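Local coordinates for protein type I site-specific restriction-modification system, R (Restriction) subunit (Vibrio vulnificus, PDB 3H1T) that is a putative HsdR subunit of a type I restriction enzyme, which probably uses ATP to translocate along DNA and takes part in cutting it, at residues L167-H172 with L222-W227; E276-I281 with Q300-L305; L508-V513 with F533-G538. All blocks are in the same frame, centred on the assembly; numbering follows the deposited sequence.

Interaction 1 of 3, residues L167-H172 with L222-W227; sequences LLSPYH and LWSARW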
# COMPACT_ATOMS: atom_id res chain seq x y z
N LEU A 167 12.43 -20.54 3.69
CA LEU A 167 11.10 -20.19 4.12
C LEU A 167 11.13 -19.51 5.48
O LEU A 167 10.33 -18.60 5.73
CB LEU A 167 10.21 -21.42 4.21
CG LEU A 167 8.72 -21.09 4.42
CD1 LEU A 167 8.12 -20.77 3.07
CD2 LEU A 167 7.97 -22.27 5.03
N LEU A 168 12.05 -19.93 6.34
CA LEU A 168 12.15 -19.37 7.69
C LEU A 168 13.28 -18.35 7.84
O LEU A 168 13.50 -17.84 8.94
CB LEU A 168 12.34 -20.47 8.73
CG LEU A 168 11.29 -21.58 8.83
CD1 LEU A 168 11.68 -22.55 9.94
CD2 LEU A 168 9.90 -20.99 9.09
N SER A 169 13.99 -18.06 6.76
CA SER A 169 15.08 -17.09 6.80
C SER A 169 14.57 -15.81 7.46
O SER A 169 13.59 -15.24 7.02
CB SER A 169 15.57 -16.83 5.37
OG SER A 169 16.59 -15.85 5.32
N PRO A 170 15.25 -15.34 8.53
CA PRO A 170 14.90 -14.13 9.29
C PRO A 170 14.80 -12.83 8.51
O PRO A 170 15.51 -12.63 7.52
CB PRO A 170 16.00 -14.08 10.37
CG PRO A 170 16.37 -15.54 10.56
CD PRO A 170 16.44 -15.99 9.11
N TYR A 171 13.90 -11.96 8.95
CA TYR A 171 13.76 -10.65 8.33
C TYR A 171 14.99 -9.91 8.82
O TYR A 171 15.77 -10.42 9.64
CB TYR A 171 12.53 -9.87 8.85
CG TYR A 171 11.18 -10.37 8.45
CD1 TYR A 171 10.98 -11.03 7.24
CD2 TYR A 171 10.08 -10.14 9.26
CE1 TYR A 171 9.71 -11.46 6.84
CE2 TYR A 171 8.81 -10.56 8.88
CZ TYR A 171 8.63 -11.22 7.67
OH TYR A 171 7.38 -11.66 7.33
N HIS A 172 15.14 -8.70 8.33
CA HIS A 172 16.23 -7.86 8.77
C HIS A 172 15.50 -6.90 9.70
O HIS A 172 14.61 -6.16 9.26
CB HIS A 172 16.84 -7.14 7.58
CG HIS A 172 17.95 -6.22 7.96
ND1 HIS A 172 17.73 -4.92 8.36
CD2 HIS A 172 19.29 -6.42 8.07
CE1 HIS A 172 18.88 -4.36 8.70
NE2 HIS A 172 19.84 -5.26 8.53
N LEU A 222 15.71 -14.45 0.82
CA LEU A 222 16.31 -15.36 -0.16
C LEU A 222 17.83 -15.21 -0.29
O LEU A 222 18.53 -16.21 -0.47
CB LEU A 222 15.66 -15.14 -1.53
CG LEU A 222 14.19 -15.55 -1.65
CD1 LEU A 222 13.55 -14.75 -2.77
CD2 LEU A 222 14.10 -17.03 -1.91
N TRP A 223 18.34 -13.99 -0.17
CA TRP A 223 19.78 -13.76 -0.30
C TRP A 223 20.57 -14.42 0.84
O TRP A 223 21.36 -15.34 0.63
CB TRP A 223 20.08 -12.26 -0.31
CG TRP A 223 21.54 -11.94 -0.50
CD1 TRP A 223 22.30 -12.18 -1.62
CD2 TRP A 223 22.40 -11.29 0.43
NE1 TRP A 223 23.58 -11.72 -1.43
CE2 TRP A 223 23.67 -11.17 -0.18
CE3 TRP A 223 22.23 -10.80 1.73
CZ2 TRP A 223 24.76 -10.57 0.46
CZ3 TRP A 223 23.32 -10.20 2.37
CH2 TRP A 223 24.56 -10.09 1.74
N SER A 224 20.34 -13.93 2.05
CA SER A 224 21.03 -14.45 3.21
C SER A 224 20.91 -15.97 3.34
O SER A 224 21.76 -16.60 3.95
CB SER A 224 20.49 -13.76 4.47
OG SER A 224 19.08 -13.72 4.46
N ALA A 225 19.85 -16.55 2.77
CA ALA A 225 19.61 -17.99 2.85
C ALA A 225 20.36 -18.78 1.78
O ALA A 225 20.33 -20.01 1.77
CB ALA A 225 18.12 -18.26 2.74
N ARG A 226 21.04 -18.06 0.89
CA ARG A 226 21.80 -18.67 -0.19
C ARG A 226 20.87 -19.40 -1.16
O ARG A 226 21.24 -20.44 -1.72
CB ARG A 226 22.84 -19.66 0.34
CG ARG A 226 23.77 -19.12 1.42
CD ARG A 226 24.35 -17.76 1.04
NE ARG A 226 25.68 -17.55 1.61
CZ ARG A 226 26.75 -18.27 1.26
NH1 ARG A 226 26.63 -19.22 0.34
NH2 ARG A 226 27.93 -18.03 1.81
N TRP A 227 19.66 -18.87 -1.36
CA TRP A 227 18.70 -19.47 -2.29
C TRP A 227 19.06 -19.06 -3.72
O TRP A 227 19.63 -17.99 -3.94
CB TRP A 227 17.26 -18.99 -2.01
CG TRP A 227 16.34 -19.18 -3.21
CD1 TRP A 227 15.66 -20.32 -3.55
CD2 TRP A 227 16.17 -18.27 -4.32
NE1 TRP A 227 15.09 -20.19 -4.80
CE2 TRP A 227 15.39 -18.94 -5.30
CE3 TRP A 227 16.60 -16.96 -4.58
CZ2 TRP A 227 15.06 -18.35 -6.51
CZ3 TRP A 227 16.27 -16.38 -5.79
CH2 TRP A 227 15.50 -17.08 -6.74
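Beside the meeting of Ser169 with Ala225, the Trp227 indole carries Leu222 CD2 on one face, 3.2 Å above the ring plane and off toward its rim. Trp220, one turn before Trp223, meets the His172 ring edge-to-face and the Trp223 ring with planes at about 45°, and Lys235 forms a cation-pi contact with Trp223. Between these aromatic groups the contact itself is small. With OG set opposite the backbone N (chi1 177°), Ser169 directs its hydroxyl to the helix end, where OG comes 3.8 Å from Ala225 CB. The methyl also meets the serine stem, Ser169 CB to Ala225 CB being 3.9 Å. Helix 211-224, which starts at the end of the P-loop sequence of the first helicase domain, finishes here in a Schellman motif. Arg226 takes a positive phi of 65°, Trp227 N bonds Leu222 O at 3.0 Å, and Arg226 N bonds Trp223 O at 2.8 Å. This turn leaves Ala225 facing the loop between helices 164-167 and 181-195. At the side of Ala225, Ser224 OG lies 3.4 Å from Ser169 OG, but its stronger partner is Trp220 O within its own helix. Lys221 NZ adds a polar tie between the same elements by hydrogen-bonding both Leu167 O and Ser169 O.

Interaction 2 of 3, residues E276-I281 with Q300-L305; sequences EIYFAI and QDFFDL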
# COMPACT_ATOMS: atom_id res chain seq x y z
N GLU A 276 26.01 -8.50 -6.55
CA GLU A 276 24.91 -9.44 -6.27
C GLU A 276 23.51 -8.81 -6.28
O GLU A 276 22.55 -9.44 -6.75
CB GLU A 276 25.11 -10.12 -4.92
CG GLU A 276 26.56 -10.26 -4.52
CD GLU A 276 26.80 -11.47 -3.66
OE1 GLU A 276 25.99 -12.41 -3.77
OE2 GLU A 276 27.78 -11.49 -2.88
N ILE A 277 23.37 -7.61 -5.74
CA ILE A 277 22.08 -6.93 -5.73
C ILE A 277 22.12 -5.69 -6.62
O ILE A 277 22.78 -4.70 -6.29
CB ILE A 277 21.67 -6.51 -4.28
CG1 ILE A 277 21.07 -7.71 -3.54
CG2 ILE A 277 20.67 -5.37 -4.33
CD1 ILE A 277 22.06 -8.82 -3.25
N TYR A 278 21.39 -5.74 -7.73
CA TYR A 278 21.34 -4.65 -8.70
C TYR A 278 20.07 -3.78 -8.72
O TYR A 278 18.97 -4.27 -8.48
CB TYR A 278 21.55 -5.19 -10.11
CG TYR A 278 22.87 -5.89 -10.30
CD1 TYR A 278 23.09 -7.17 -9.80
CD2 TYR A 278 23.90 -5.28 -11.02
CE1 TYR A 278 24.30 -7.83 -10.01
CE2 TYR A 278 25.12 -5.92 -11.24
CZ TYR A 278 25.31 -7.20 -10.73
OH TYR A 278 26.50 -7.85 -10.98
N PHE A 279 20.26 -2.50 -9.02
CA PHE A 279 19.15 -1.55 -9.11
C PHE A 279 19.27 -0.91 -10.49
O PHE A 279 20.38 -0.70 -10.98
CB PHE A 279 19.26 -0.46 -8.04
CG PHE A 279 19.39 -0.98 -6.64
CD1 PHE A 279 20.64 -1.33 -6.12
CD2 PHE A 279 18.27 -1.12 -5.83
CE1 PHE A 279 20.76 -1.80 -4.80
CE2 PHE A 279 18.37 -1.59 -4.52
CZ PHE A 279 19.63 -1.93 -4.00
N ALA A 280 18.15 -0.60 -11.12
CA ALA A 280 18.18 0.02 -12.43
C ALA A 280 16.88 0.73 -12.78
O ALA A 280 15.79 0.27 -12.46
CB ALA A 280 18.51 -1.04 -13.50
N ILE A 281 17.01 1.89 -13.42
CA ILE A 281 15.87 2.67 -13.86
C ILE A 281 15.75 2.37 -15.35
O ILE A 281 16.76 2.25 -16.03
CB ILE A 281 16.11 4.18 -13.61
CG1 ILE A 281 15.55 4.59 -12.24
CG2 ILE A 281 15.45 5.02 -14.70
CD1 ILE A 281 16.24 3.93 -11.05
N GLN A 300 21.32 -14.20 -20.27
CA GLN A 300 19.91 -14.44 -19.93
C GLN A 300 19.78 -14.95 -18.50
O GLN A 300 19.04 -14.39 -17.68
CB GLN A 300 19.30 -15.47 -20.88
CG GLN A 300 19.67 -15.25 -22.34
CD GLN A 300 18.51 -14.72 -23.18
OE1 GLN A 300 18.69 -13.84 -24.03
NE2 GLN A 300 17.32 -15.27 -22.96
N ASP A 301 20.51 -16.01 -18.20
CA ASP A 301 20.48 -16.65 -16.89
C ASP A 301 21.38 -16.01 -15.85
O ASP A 301 21.88 -16.69 -14.95
CB ASP A 301 20.84 -18.12 -17.04
CG ASP A 301 22.19 -18.33 -17.70
OD1 ASP A 301 22.45 -17.70 -18.76
OD2 ASP A 301 23.00 -19.12 -17.17
N PHE A 302 21.60 -14.70 -15.96
CA PHE A 302 22.45 -14.02 -14.98
C PHE A 302 21.71 -14.04 -13.64
O PHE A 302 22.11 -14.75 -12.71
CB PHE A 302 22.72 -12.58 -15.41
CG PHE A 302 23.76 -11.87 -14.57
CD1 PHE A 302 25.07 -12.35 -14.53
CD2 PHE A 302 23.43 -10.73 -13.84
CE1 PHE A 302 26.04 -11.69 -13.77
CE2 PHE A 302 24.39 -10.06 -13.07
CZ PHE A 302 25.69 -10.54 -13.03
N PHE A 303 20.61 -13.28 -13.57
CA PHE A 303 19.79 -13.16 -12.35
C PHE A 303 18.95 -14.37 -11.95
O PHE A 303 18.49 -15.14 -12.80
CB PHE A 303 18.84 -11.97 -12.49
CG PHE A 303 19.50 -10.69 -12.90
CD1 PHE A 303 19.64 -10.38 -14.24
CD2 PHE A 303 19.94 -9.78 -11.95
CE1 PHE A 303 20.22 -9.18 -14.64
CE2 PHE A 303 20.52 -8.57 -12.34
CZ PHE A 303 20.66 -8.27 -13.69
N ASP A 304 18.75 -14.53 -10.65
CA ASP A 304 17.93 -15.62 -10.14
C ASP A 304 16.53 -15.04 -9.90
O ASP A 304 15.51 -15.75 -9.94
CB ASP A 304 18.48 -16.16 -8.82
CG ASP A 304 19.91 -16.67 -8.94
OD1 ASP A 304 20.84 -15.84 -9.01
OD2 ASP A 304 20.10 -17.91 -8.95
N LEU A 305 16.52 -13.74 -9.66
CA LEU A 305 15.30 -13.02 -9.36
C LEU A 305 15.32 -11.56 -9.81
O LEU A 305 16.35 -10.89 -9.77
CB LEU A 305 15.06 -13.05 -7.85
CG LEU A 305 13.80 -12.32 -7.37
CD1 LEU A 305 12.59 -13.09 -7.88
CD2 LEU A 305 13.78 -12.23 -5.85
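Two neighbouring phenylalanines reach the ring of Tyr278 with different first torsions: Phe302 holds CG opposite its backbone N (chi1 -171°), whereas Phe303 holds CG opposite its carbonyl carbon. Both rings turn an edge toward the face of Tyr278 in offset edge-to-face pairs, with planes at 69° for Phe302 and 81° for Phe303. They divide the tyrosine between them. Phe303 CE2 lies against the root of the ring, 3.9 Å from Tyr278 CD1, while Phe302 CE2 lies farther out, 3.8 Å from Tyr278 CE1. At the end, Tyr278 OH sits at the edge of the Phe302 ring, 3.5 Å from Phe302 CZ. The phenylalanines also pack on each other, Phe302 CD2 standing 3.6 Å above the centre of the Phe303 ring. This cluster joins strand 277-281 of the parallel, RecA-like sheet to the chain entering strand 305-308, which leads to the DECH box of the helicase core. Arg237 grips Phe302 by a cation-pi contact and a hydrogen bond to its O. The buried tyrosine hydroxyl donates to Val272 O, so the hydroxyl is satisfied by a backbone carbonyl outside the two segments, and the contact between the segments rests on apolar packing and ring electrostatics.

Interaction 3 of 3, residues L508-V513 with F533-G538; sequences LLTTGV and FKQIVG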
# COMPACT_ATOMS: atom_id res chain seq x y z
N LEU A 508 3.65 14.94 -14.66
CA LEU A 508 4.78 14.67 -13.77
C LEU A 508 4.52 14.28 -12.30
O LEU A 508 5.19 13.39 -11.76
CB LEU A 508 5.74 15.85 -13.78
CG LEU A 508 7.06 15.54 -13.08
CD1 LEU A 508 7.85 14.57 -13.93
CD2 LEU A 508 7.85 16.82 -12.86
N LEU A 509 3.57 14.93 -11.64
CA LEU A 509 3.33 14.60 -10.24
C LEU A 509 2.30 13.52 -9.99
O LEU A 509 1.93 13.27 -8.85
CB LEU A 509 2.96 15.86 -9.45
CG LEU A 509 3.99 17.00 -9.51
CD1 LEU A 509 3.67 18.03 -8.43
CD2 LEU A 509 5.40 16.47 -9.32
N THR A 510 1.83 12.85 -11.04
CA THR A 510 0.88 11.78 -10.82
C THR A 510 1.61 10.75 -9.95
O THR A 510 1.03 10.23 -9.00
CB THR A 510 0.39 11.16 -12.15
OG1 THR A 510 1.50 10.95 -13.03
CG2 THR A 510 -0.63 12.08 -12.81
N THR A 511 2.87 10.45 -10.28
CA THR A 511 3.68 9.51 -9.50
C THR A 511 4.96 10.24 -9.08
O THR A 511 5.88 9.63 -8.55
CB THR A 511 4.14 8.26 -10.28
OG1 THR A 511 5.07 8.65 -11.30
CG2 THR A 511 2.96 7.55 -10.89
N GLY A 512 5.00 11.54 -9.32
CA GLY A 512 6.16 12.33 -8.99
C GLY A 512 6.29 12.83 -7.56
O GLY A 512 7.41 12.99 -7.07
N VAL A 513 5.18 13.06 -6.87
CA VAL A 513 5.20 13.59 -5.51
C VAL A 513 5.08 12.61 -4.36
O VAL A 513 4.28 11.68 -4.38
CB VAL A 513 4.06 14.59 -5.26
CG1 VAL A 513 4.64 15.87 -4.67
CG2 VAL A 513 3.28 14.85 -6.53
N PHE A 533 -6.03 7.76 -12.31
CA PHE A 533 -6.92 8.30 -11.30
C PHE A 533 -6.44 7.94 -9.89
O PHE A 533 -6.32 8.79 -9.02
CB PHE A 533 -8.35 7.78 -11.50
CG PHE A 533 -9.33 8.32 -10.50
CD1 PHE A 533 -9.89 9.59 -10.67
CD2 PHE A 533 -9.68 7.57 -9.38
CE1 PHE A 533 -10.80 10.10 -9.72
CE2 PHE A 533 -10.58 8.06 -8.43
CZ PHE A 533 -11.15 9.33 -8.60
N LYS A 534 -6.16 6.65 -9.70
CA LYS A 534 -5.70 6.16 -8.40
C LYS A 534 -4.35 6.72 -7.98
O LYS A 534 -4.07 6.82 -6.78
CB LYS A 534 -5.65 4.64 -8.40
CG LYS A 534 -7.03 3.99 -8.47
CD LYS A 534 -7.03 2.58 -7.91
CE LYS A 534 -8.33 1.83 -8.25
NZ LYS A 534 -9.58 2.40 -7.64
N GLN A 535 -3.51 7.06 -8.95
CA GLN A 535 -2.21 7.64 -8.65
C GLN A 535 -2.44 9.06 -8.16
O GLN A 535 -1.77 9.52 -7.23
CB GLN A 535 -1.34 7.67 -9.91
CG GLN A 535 -0.72 6.34 -10.29
CD GLN A 535 0.04 6.41 -11.60
OE1 GLN A 535 0.54 5.41 -12.11
NE2 GLN A 535 0.13 7.61 -12.16
N ILE A 536 -3.38 9.76 -8.78
CA ILE A 536 -3.69 11.12 -8.40
C ILE A 536 -4.23 11.11 -6.98
O ILE A 536 -3.70 11.81 -6.11
CB ILE A 536 -4.70 11.75 -9.39
CG1 ILE A 536 -3.99 12.05 -10.72
CG2 ILE A 536 -5.27 13.03 -8.82
CD1 ILE A 536 -4.91 12.51 -11.83
N VAL A 537 -5.25 10.29 -6.75
CA VAL A 537 -5.85 10.18 -5.42
C VAL A 537 -4.85 9.73 -4.35
O VAL A 537 -4.95 10.12 -3.18
CB VAL A 537 -7.07 9.21 -5.46
CG1 VAL A 537 -7.63 8.98 -4.08
CG2 VAL A 537 -8.15 9.80 -6.35
N GLY A 538 -3.86 8.94 -4.76
CA GLY A 538 -2.84 8.47 -3.84
C GLY A 538 -1.84 9.54 -3.44
O GLY A 538 -0.90 9.27 -2.68
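Gln535 reaches from its helix to Thr510 and Thr511, and each part of its side chain meets one or the other. CB lies 3.6 Å from Thr510 O. CG, opposite the carbonyl carbon of its own residue (chi1 -77°), passes 3.9 Å from Thr511 CG2, and the chain then runs on extended to the amide. There Thr511 packs its methyl over the amide plane, with CG2 3.2 Å from Gln535 CD and 3.5 Å from Gln535 OE1. Gln535 NE2 comes to 3.1 Å from Thr511 CG2, closer than usual packing. Gln535 NE2 also approaches Thr510 CB, at 3.6 Å; this carbon lies beyond NE2, close to the amide plane. Thr510 OG1 is hydrogen-bonded to Gln507 O, within its own loop. Behind the glutamine, toward the sheet, Thr510 CG2 meets Ile536 CG1 at 4.0 Å, and Phe445 of strand 441-446 touches both residues. Gln535 O accepts a hydrogen bond from Arg539 NE, just beyond the helix. The loop sequence TTGVDAP and the helix sequence QIVGRGTR have the form of motifs V and VI of superfamily 2 helicases, here set side by side in the second RecA-like domain; in relatives these motifs line the ATP- and DNA-binding cleft between the two domains.

In the fold
Helix 211-224 and interaction 2 belong to the first RecA-like domain, and interactions 1 and 2 touch each other: Trp223 NE1 makes a weak hydrogen bond to Glu276 OE1, and Leu222 packs on Leu305. Interaction 3 lies in the second domain, its centre about 28 Å from that of interaction 2 and about 34 Å from that of interaction 1. Only interaction 2 is wholly buried, and it is made of aromatic rings. The other two are partly buried joints between a loop and a helix end, where serine, threonine and glutamine side chains pack against methyl groups. Interaction 1 joins the loop before helix 181-195 to the end of helix 211-224, which starts at the P-loop sequence.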